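PDB 3TQT: D-alanine--D-alanine ligase from Coxiella burnetii, which probably joins two D-alanine molecules at the expense of ATP, with magnesium or manganese as cofactor, to supply D-alanyl-D-alanine for peptidoglycan synthesis. Local coordinates for residues A[9-14]-A[41-46]; A[235-240]-A[348-353]. One frame throughout, in Å; residues are numbered along the deposited sequence.

Contact 1 (A[9-14]-A[41-46])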
# COMPACT_ATOMS: atom_id res chain seq x y z
N VAL A 9 -4.16 -20.72 3.05
CA VAL A 9 -4.19 -19.83 4.20
C VAL A 9 -2.76 -19.49 4.58
O VAL A 9 -1.95 -20.38 4.82
CB VAL A 9 -4.94 -20.47 5.37
CG1 VAL A 9 -5.03 -19.51 6.57
CG2 VAL A 9 -6.33 -20.90 4.91
N LEU A 10 -2.43 -18.19 4.60
CA LEU A 10 -1.08 -17.75 4.94
C LEU A 10 -1.02 -17.36 6.39
O LEU A 10 -1.84 -16.58 6.86
CB LEU A 10 -0.66 -16.55 4.09
CG LEU A 10 -0.18 -16.78 2.66
CD1 LEU A 10 -0.94 -17.90 1.97
CD2 LEU A 10 -0.26 -15.48 1.86
N CYS A 11 -0.02 -17.88 7.11
CA CYS A 11 0.11 -17.56 8.53
C CYS A 11 1.56 -17.52 8.97
O CYS A 11 2.46 -17.93 8.24
CB CYS A 11 -0.66 -18.56 9.39
SG CYS A 11 0.06 -20.22 9.41
N GLY A 12 1.77 -17.01 10.19
CA GLY A 12 3.09 -16.90 10.76
C GLY A 12 3.64 -15.52 10.45
O GLY A 12 3.05 -14.51 10.83
N GLY A 13 4.76 -15.49 9.75
CA GLY A 13 5.33 -14.25 9.25
C GLY A 13 6.35 -13.65 10.19
O GLY A 13 6.44 -14.04 11.36
N GLN A 14 7.13 -12.71 9.67
CA GLN A 14 8.09 -11.99 10.49
C GLN A 14 7.34 -10.82 11.11
O GLN A 14 7.35 -9.70 10.59
CB GLN A 14 9.25 -11.52 9.63
CG GLN A 14 9.80 -12.59 8.72
CD GLN A 14 11.03 -12.15 7.98
OE1 GLN A 14 12.13 -12.10 8.55
NE2 GLN A 14 10.87 -11.81 6.71
N VAL A 41 -2.05 -24.78 3.75
CA VAL A 41 -1.58 -23.76 4.67
C VAL A 41 -0.18 -23.36 4.27
O VAL A 41 0.68 -24.22 4.06
CB VAL A 41 -1.58 -24.25 6.12
CG1 VAL A 41 -1.13 -23.13 7.06
CG2 VAL A 41 -2.97 -24.74 6.49
N ILE A 42 0.05 -22.07 4.13
CA ILE A 42 1.38 -21.59 3.84
C ILE A 42 1.91 -21.01 5.13
O ILE A 42 1.33 -20.08 5.67
CB ILE A 42 1.38 -20.49 2.76
CG1 ILE A 42 0.76 -21.00 1.46
CG2 ILE A 42 2.79 -19.98 2.52
CD1 ILE A 42 1.55 -22.07 0.80
N PHE A 43 3.00 -21.57 5.62
CA PHE A 43 3.62 -21.08 6.84
C PHE A 43 4.86 -20.26 6.50
O PHE A 43 5.73 -20.73 5.78
CB PHE A 43 4.01 -22.26 7.74
CG PHE A 43 4.70 -21.84 9.01
CD1 PHE A 43 4.07 -20.99 9.91
CD2 PHE A 43 5.97 -22.31 9.31
CE1 PHE A 43 4.69 -20.62 11.08
CE2 PHE A 43 6.60 -21.94 10.49
CZ PHE A 43 5.96 -21.09 11.38
N ILE A 44 4.92 -19.04 7.02
CA ILE A 44 6.09 -18.20 6.87
C ILE A 44 6.76 -18.18 8.22
O ILE A 44 6.17 -17.72 9.20
CB ILE A 44 5.70 -16.77 6.49
CG1 ILE A 44 4.84 -16.78 5.22
CG2 ILE A 44 6.95 -15.89 6.34
CD1 ILE A 44 4.39 -15.41 4.76
N ASP A 45 7.99 -18.67 8.30
CA ASP A 45 8.65 -18.73 9.60
C ASP A 45 9.25 -17.38 9.98
O ASP A 45 9.05 -16.37 9.31
CB ASP A 45 9.70 -19.85 9.65
CG ASP A 45 10.91 -19.57 8.77
OD1 ASP A 45 11.09 -18.42 8.32
OD2 ASP A 45 11.70 -20.52 8.55
N HIS A 46 10.00 -17.37 11.08
CA HIS A 46 10.49 -16.12 11.64
C HIS A 46 11.57 -15.43 10.81
O HIS A 46 11.79 -14.23 10.96
CB HIS A 46 10.96 -16.33 13.09
CG HIS A 46 9.83 -16.46 14.06
ND1 HIS A 46 8.97 -15.42 14.35
CD2 HIS A 46 9.42 -17.51 14.81
CE1 HIS A 46 8.08 -15.83 15.24
NE2 HIS A 46 8.33 -17.09 15.53

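Contact 2 (A[235-240]-A[348-353])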
# COMPACT_ATOMS: atom_id res chain seq x y z
N LEU A 235 -18.17 -6.43 6.74
CA LEU A 235 -17.97 -7.46 5.72
C LEU A 235 -18.55 -6.99 4.41
O LEU A 235 -19.69 -6.54 4.34
CB LEU A 235 -18.68 -8.73 6.14
CG LEU A 235 -18.72 -9.87 5.13
CD1 LEU A 235 -17.34 -10.46 4.94
CD2 LEU A 235 -19.69 -10.92 5.66
N GLY A 236 -17.75 -7.10 3.35
CA GLY A 236 -18.25 -6.80 2.03
C GLY A 236 -17.19 -6.15 1.17
O GLY A 236 -16.07 -5.91 1.61
N ASN A 237 -17.56 -5.86 -0.08
CA ASN A 237 -16.73 -5.11 -0.98
C ASN A 237 -17.38 -3.76 -1.15
O ASN A 237 -17.18 -2.87 -0.34
CB ASN A 237 -16.60 -5.83 -2.33
CG ASN A 237 -15.59 -6.97 -2.29
OD1 ASN A 237 -14.76 -7.02 -1.39
ND2 ASN A 237 -15.66 -7.88 -3.26
N GLY A 238 -18.21 -3.64 -2.19
CA GLY A 238 -18.89 -2.39 -2.48
C GLY A 238 -20.06 -2.09 -1.55
O GLY A 238 -20.32 -0.93 -1.25
N ALA A 239 -20.76 -3.14 -1.11
CA ALA A 239 -21.92 -2.97 -0.24
C ALA A 239 -21.70 -3.58 1.14
O ALA A 239 -22.27 -4.62 1.46
CB ALA A 239 -23.17 -3.56 -0.88
N PRO A 240 -20.87 -2.93 1.96
CA PRO A 240 -20.44 -3.45 3.26
C PRO A 240 -21.59 -3.57 4.25
O PRO A 240 -22.48 -2.72 4.26
CB PRO A 240 -19.44 -2.39 3.76
CG PRO A 240 -19.13 -1.53 2.56
CD PRO A 240 -20.37 -1.56 1.72
N ILE A 348 -14.26 -15.46 0.94
CA ILE A 348 -13.67 -16.05 -0.25
C ILE A 348 -14.41 -15.59 -1.52
O ILE A 348 -13.79 -15.24 -2.52
CB ILE A 348 -13.62 -17.59 -0.15
CG1 ILE A 348 -12.55 -18.00 0.87
CG2 ILE A 348 -13.38 -18.23 -1.51
CD1 ILE A 348 -12.68 -19.44 1.36
N GLU A 349 -15.74 -15.59 -1.47
CA GLU A 349 -16.52 -15.14 -2.62
C GLU A 349 -16.22 -13.68 -2.98
O GLU A 349 -16.04 -13.35 -4.15
CB GLU A 349 -18.02 -15.34 -2.37
CG GLU A 349 -18.48 -16.80 -2.49
CD GLU A 349 -19.68 -17.12 -1.60
OE1 GLU A 349 -20.31 -16.18 -1.07
OE2 GLU A 349 -19.99 -18.32 -1.42
N LEU A 350 -16.17 -12.82 -1.96
CA LEU A 350 -15.84 -11.41 -2.14
C LEU A 350 -14.46 -11.24 -2.75
O LEU A 350 -14.25 -10.39 -3.61
CB LEU A 350 -15.86 -10.68 -0.80
CG LEU A 350 -17.24 -10.45 -0.17
CD1 LEU A 350 -17.08 -10.04 1.28
CD2 LEU A 350 -18.01 -9.40 -0.95
N ALA A 351 -13.51 -12.03 -2.27
CA ALA A 351 -12.14 -12.01 -2.78
C ALA A 351 -12.11 -12.35 -4.27
O ALA A 351 -11.47 -11.66 -5.07
CB ALA A 351 -11.26 -13.01 -1.98
N ILE A 352 -12.80 -13.42 -4.65
CA ILE A 352 -12.82 -13.86 -6.04
C ILE A 352 -13.55 -12.85 -6.90
O ILE A 352 -13.12 -12.55 -8.01
CB ILE A 352 -13.43 -15.27 -6.18
CG1 ILE A 352 -12.44 -16.30 -5.63
CG2 ILE A 352 -13.73 -15.59 -7.65
CD1 ILE A 352 -13.05 -17.65 -5.33
N ASP A 353 -14.65 -12.31 -6.39
CA ASP A 353 -15.40 -11.30 -7.15
C ASP A 353 -14.56 -10.05 -7.40
O ASP A 353 -14.57 -9.50 -8.50
CB ASP A 353 -16.66 -10.89 -6.41
CG ASP A 353 -17.73 -11.96 -6.46
OD1 ASP A 353 -17.68 -12.82 -7.37
OD2 ASP A 353 -18.64 -11.92 -5.61

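Contact 1 (A[9-14]-A[41-46])
Strands 9-12 and 41-44 run parallel, their axes 26° apart and 4.6 Å at closest approach, and four backbone hydrogen bonds join the two segments, donated alternately by 41-46 and 9-14. They are the two strands of a right-handed beta-alpha-beta crossover, with helix 18-31 as its connection, in the Rossmann-like N-terminal part of the ligase. Ile42 N donates to Val9 O at 2.7 Å, lying above the carbonyl plane, whereas Cys11 N meets Ile42 O almost along the C=O axis. Ile44 N follows to Cys11 O. The series closes beyond the strand end of 9-12, where Gly13 N reaches Ile44 O at 2.7 Å with an N-H...O angle of 175°. Gly12 and Gly13 both have positive phi, and at Gly12 a beta carbon would fall on Ile44 O and the Phe43 ring.

Val9, Cys11, Val41 and Phe43 share one face of the sheet, on which Val9, Cys11 and Val41 touch helix 18-31. SG of Cys11 stands in the crowded position between its backbone N and carbonyl carbon (chi1 69°), which sets it 3.9 Å from Val41 CG1. The same sulfur lies at the edge of the Phe43 ring, 5.5 Å from its centroid. Phe43 also meets the ring of His18, at steeply inclined planes. On the other face Leu10 and Ile42 extend alongside each other in the same direction. Leu10 CG is anti to the carbonyl carbon, and the branch beyond it brings CD1 to 3.6 Å from Ile42 CB.

Contact 2 (A[235-240]-A[348-353])
ND2 of Asn237 donates one hydrogen bond across the contact, to Leu350 O at 2.9 Å with an N-H...O angle of 161°. The acceptor lies within 5° of the Asn237 amide plane, which suits an N-H lying in that plane, but the donor stands above the carbonyl plane of Leu350, and the C=O...N angle is a bent 116°. The other polar atom of the amide, OD1, accepts a hydrogen bond from Gly298 N; with both polar atoms bonded, the rotation of the flat group is fixed. The CB of Asn237 points toward the helix, and with CG anti to the carbonyl carbon ND2 comes within bonding distance of Leu350 O.

Leu350 supplies the apolar half. Its side chain and that of Asn237 run past one another head to tail, and its two methyls divide the work: CD2 lies 3.6 Å from Asn237 ND2, while CD1 presses on Gly236 CA at 3.5 Å. CD1 also meets CD1 of Leu235 at 3.7 Å, where the two side chains meet at a slant. Gly236 has positive phi, and a beta carbon there would fall on Pro240 CA.

The contact is structural packing away from the annotated sites: it joins the end of strand 228-236 and the turn into strand 241-249, in the five-stranded antiparallel sheet, to the long C-terminal helix 340-370. Leu235 also packs on helix 328-335, and Pro240, farther round the turn, rests against helix 277-293.

Overall arrangement
Contact 1 is buried sheet core and contact 2 is partly buried, with Asp353 exposed at its margin; their centres are 24 Å apart and their nearest atoms about 7 Å apart without touching. They share no helix or strand: contact 1 pairs two strands of the N-terminal sheet, contact 2 sets a strand end and turn of the ATP-grasp part against helix 340-370. The chemistry follows: four main-chain bonds and 527 Å² of buried surface in the first, one side-chain-to-carbonyl bond and 197 Å² in the second. Both approach the second subunit, through Gln14, which bonds Asn124 of that subunit, and through Ala239, which packs on its Arg164. Helix 340-370 also reaches the N-terminal part, since Ile348 touches Leu32.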